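PDB 3FOT: trichothecene 15-O-acetyltransferase TRI3 from Fusarium sporotrichioides, which transfers an acetyl group to the 15-oxygen of trichothecene intermediates, a step in the biosynthesis of mycotoxins such as T-2 toxin. Local coordinates for residues Q28-C33 / P103-Y108. Sequence-based numbering, arbitrary orientation.
Sequences QVQRRC and PAIITY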
loop_
_atom_site.group_PDB
_atom_site.type_symbol
_atom_site.label_atom_id
_atom_site.label_comp_id
_atom_site.label_asym_id
_atom_site.label_seq_id
_atom_site.Cartn_x
_atom_site.Cartn_y
_atom_site.Cartn_z
ATOM N N GLN A 28 -13.623 19.507 -15.676
ATOM C CA GLN A 28 -12.639 19.493 -14.583
ATOM C C GLN A 28 -13.328 19.574 -13.217
ATOM O O GLN A 28 -14.191 20.428 -13.000
ATOM C CB GLN A 28 -11.631 20.645 -14.707
ATOM C CG GLN A 28 -10.442 20.520 -13.738
ATOM C CD GLN A 28 -9.426 21.665 -13.869
ATOM O OE1 GLN A 28 -9.631 22.744 -13.325
ATOM N NE2 GLN A 28 -8.318 21.411 -14.561
ATOM N N VAL A 29 -12.943 18.675 -12.309
ATOM C CA VAL A 29 -13.478 18.675 -10.935
ATOM C C VAL A 29 -12.288 18.638 -9.976
ATOM O O VAL A 29 -11.210 18.141 -10.338
ATOM C CB VAL A 29 -14.455 17.496 -10.638
ATOM C CG1 VAL A 29 -15.803 17.699 -11.345
ATOM C CG2 VAL A 29 -13.851 16.123 -11.025
ATOM N N GLN A 30 -12.470 19.183 -8.776
ATOM C CA GLN A 30 -11.433 19.135 -7.779
ATOM C C GLN A 30 -12.019 18.874 -6.396
ATOM O O GLN A 30 -13.210 19.132 -6.149
ATOM C CB GLN A 30 -10.579 20.406 -7.787
ATOM C CG GLN A 30 -11.268 21.650 -7.240
ATOM C CD GLN A 30 -10.381 22.899 -7.327
ATOM O OE1 GLN A 30 -9.368 22.924 -8.025
ATOM N NE2 GLN A 30 -10.784 23.938 -6.622
ATOM N N ARG A 31 -11.191 18.346 -5.509
ATOM C CA ARG A 31 -11.591 18.240 -4.099
ATOM C C ARG A 31 -10.415 18.419 -3.160
ATOM O O ARG A 31 -9.264 18.055 -3.492
ATOM C CB ARG A 31 -12.323 16.925 -3.813
ATOM C CG ARG A 31 -11.433 15.700 -3.874
ATOM C CD ARG A 31 -12.250 14.414 -3.651
ATOM N NE ARG A 31 -11.401 13.230 -3.846
ATOM C CZ ARG A 31 -10.602 12.713 -2.907
ATOM N NH1 ARG A 31 -9.873 11.635 -3.187
ATOM N NH2 ARG A 31 -10.511 13.289 -1.702
ATOM N N ARG A 32 -10.702 18.987 -1.985
ATOM C CA ARG A 32 -9.716 19.040 -0.911
ATOM C C ARG A 32 -9.555 17.631 -0.342
ATOM O O ARG A 32 -10.538 16.969 -0.015
ATOM C CB ARG A 32 -10.138 20.029 0.178
ATOM C CG ARG A 32 -9.119 20.189 1.299
ATOM C CD ARG A 32 -7.884 20.973 0.881
ATOM N NE ARG A 32 -8.229 22.284 0.315
ATOM C CZ ARG A 32 -7.353 23.249 0.054
ATOM N NH1 ARG A 32 -6.049 23.083 0.281
ATOM N NH2 ARG A 32 -7.793 24.396 -0.443
ATOM N N CYS A 33 -8.313 17.161 -0.241
ATOM C CA CYS A 33 -8.088 15.806 0.232
ATOM C C CYS A 33 -8.374 15.717 1.739
ATOM O O CYS A 33 -8.489 16.761 2.418
ATOM C CB CYS A 33 -6.670 15.331 -0.135
ATOM S SG CYS A 33 -5.384 15.797 1.022
ATOM N N PRO A 103 -3.690 20.287 3.712
ATOM C CA PRO A 103 -4.245 19.306 2.776
ATOM C C PRO A 103 -4.094 19.663 1.293
ATOM O O PRO A 103 -4.375 20.795 0.857
ATOM C CB PRO A 103 -5.712 19.151 3.217
ATOM C CG PRO A 103 -6.001 20.387 4.037
ATOM C CD PRO A 103 -4.736 20.865 4.596
ATOM N N ALA A 104 -3.567 18.688 0.558
ATOM C CA ALA A 104 -3.437 18.756 -0.893
ATOM C C ALA A 104 -4.786 18.902 -1.579
ATOM O O ALA A 104 -5.834 18.568 -1.015
ATOM C CB ALA A 104 -2.779 17.483 -1.396
ATOM N N ILE A 105 -4.752 19.360 -2.831
ATOM C CA ILE A 105 -5.963 19.438 -3.637
ATOM C C ILE A 105 -5.857 18.411 -4.760
ATOM O O ILE A 105 -4.847 18.325 -5.424
ATOM C CB ILE A 105 -6.158 20.852 -4.231
ATOM C CG1 ILE A 105 -6.239 21.899 -3.110
ATOM C CG2 ILE A 105 -7.391 20.897 -5.161
ATOM C CD1 ILE A 105 -5.980 23.347 -3.626
ATOM N N ILE A 106 -6.892 17.606 -4.920
ATOM C CA ILE A 106 -6.894 16.570 -5.953
ATOM C C ILE A 106 -7.776 17.022 -7.106
ATOM O O ILE A 106 -8.959 17.345 -6.913
ATOM C CB ILE A 106 -7.440 15.216 -5.410
ATOM C CG1 ILE A 106 -6.471 14.659 -4.353
ATOM C CG2 ILE A 106 -7.704 14.213 -6.565
ATOM C CD1 ILE A 106 -6.981 13.470 -3.537
ATOM N N THR A 107 -7.214 17.017 -8.309
ATOM C CA THR A 107 -7.982 17.470 -9.476
ATOM C C THR A 107 -8.119 16.334 -10.494
ATOM O O THR A 107 -7.172 15.568 -10.686
ATOM C CB THR A 107 -7.299 18.693 -10.108
ATOM O OG1 THR A 107 -7.341 19.788 -9.181
ATOM C CG2 THR A 107 -7.991 19.111 -11.402
ATOM N N TYR A 108 -9.291 16.227 -11.121
ATOM C CA TYR A 108 -9.444 15.373 -12.289
ATOM C C TYR A 108 -10.000 16.181 -13.467
ATOM O O TYR A 108 -10.979 16.927 -13.303
ATOM C CB TYR A 108 -10.355 14.154 -12.034
ATOM C CG TYR A 108 -10.425 13.321 -13.294
ATOM C CD1 TYR A 108 -9.336 12.523 -13.663
ATOM C CD2 TYR A 108 -11.525 13.411 -14.165
ATOM C CE1 TYR A 108 -9.330 11.808 -14.854
ATOM C CE2 TYR A 108 -11.543 12.687 -15.371
ATOM C CZ TYR A 108 -10.433 11.891 -15.698
ATOM O OH TYR A 108 -10.424 11.181 -16.873
#
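Val-29 and Tyr-108 are joined by two backbone hydrogen bonds, Val-29 N to Tyr-108 O and Tyr-108 N to Val-29 O, each 2.8 Å; Arg-31 and Ile-106, two residues further along the first strand and two back along the second, form the same reciprocal pair. A fifth backbone bond, Cys-33 N to Ala-104 O at 3.0 Å, carries the pairing past the regular strand of residues 28-32. Beside it, Arg-32 adds a side-chain bond. Bends at chi2 (73°), which sets CD, and chi3 (54°), which sets NE, fold its chain; NH1 donates to Pro-103 O at 2.9 Å, the oxygen lying at the guanidinium edge, in plane. Ile-105 CG1 sits over the centre of that guanidinium, 3.5 Å above its plane, while NH2 forms a salt bridge with Asp-99. On the face shared by Val-29, Arg-31, Ile-106 and Tyr-108, Ile-106 CD1 lies over one face of the Arg-31 guanidinium, offset toward its rim and 3.4 Å from NH1, which also forms a salt bridge with Glu-37. Cys-33 SG packs against Ala-104 CB at 3.9 Å. On the Gln-30 and Thr-107 side, Gln-28 CG meets Thr-107 CG2. Alternating hydrogen-bonded and non-hydrogen-bonded pairs identify an antiparallel pairing of the two central strands in a small four-stranded sheet, flanked by strands 20-21 and 95-97; it joins segments 70 residues apart, with the Cys-33 side chain about 10 Å from that of His-414, which binds 15-deacetylcalonectrin.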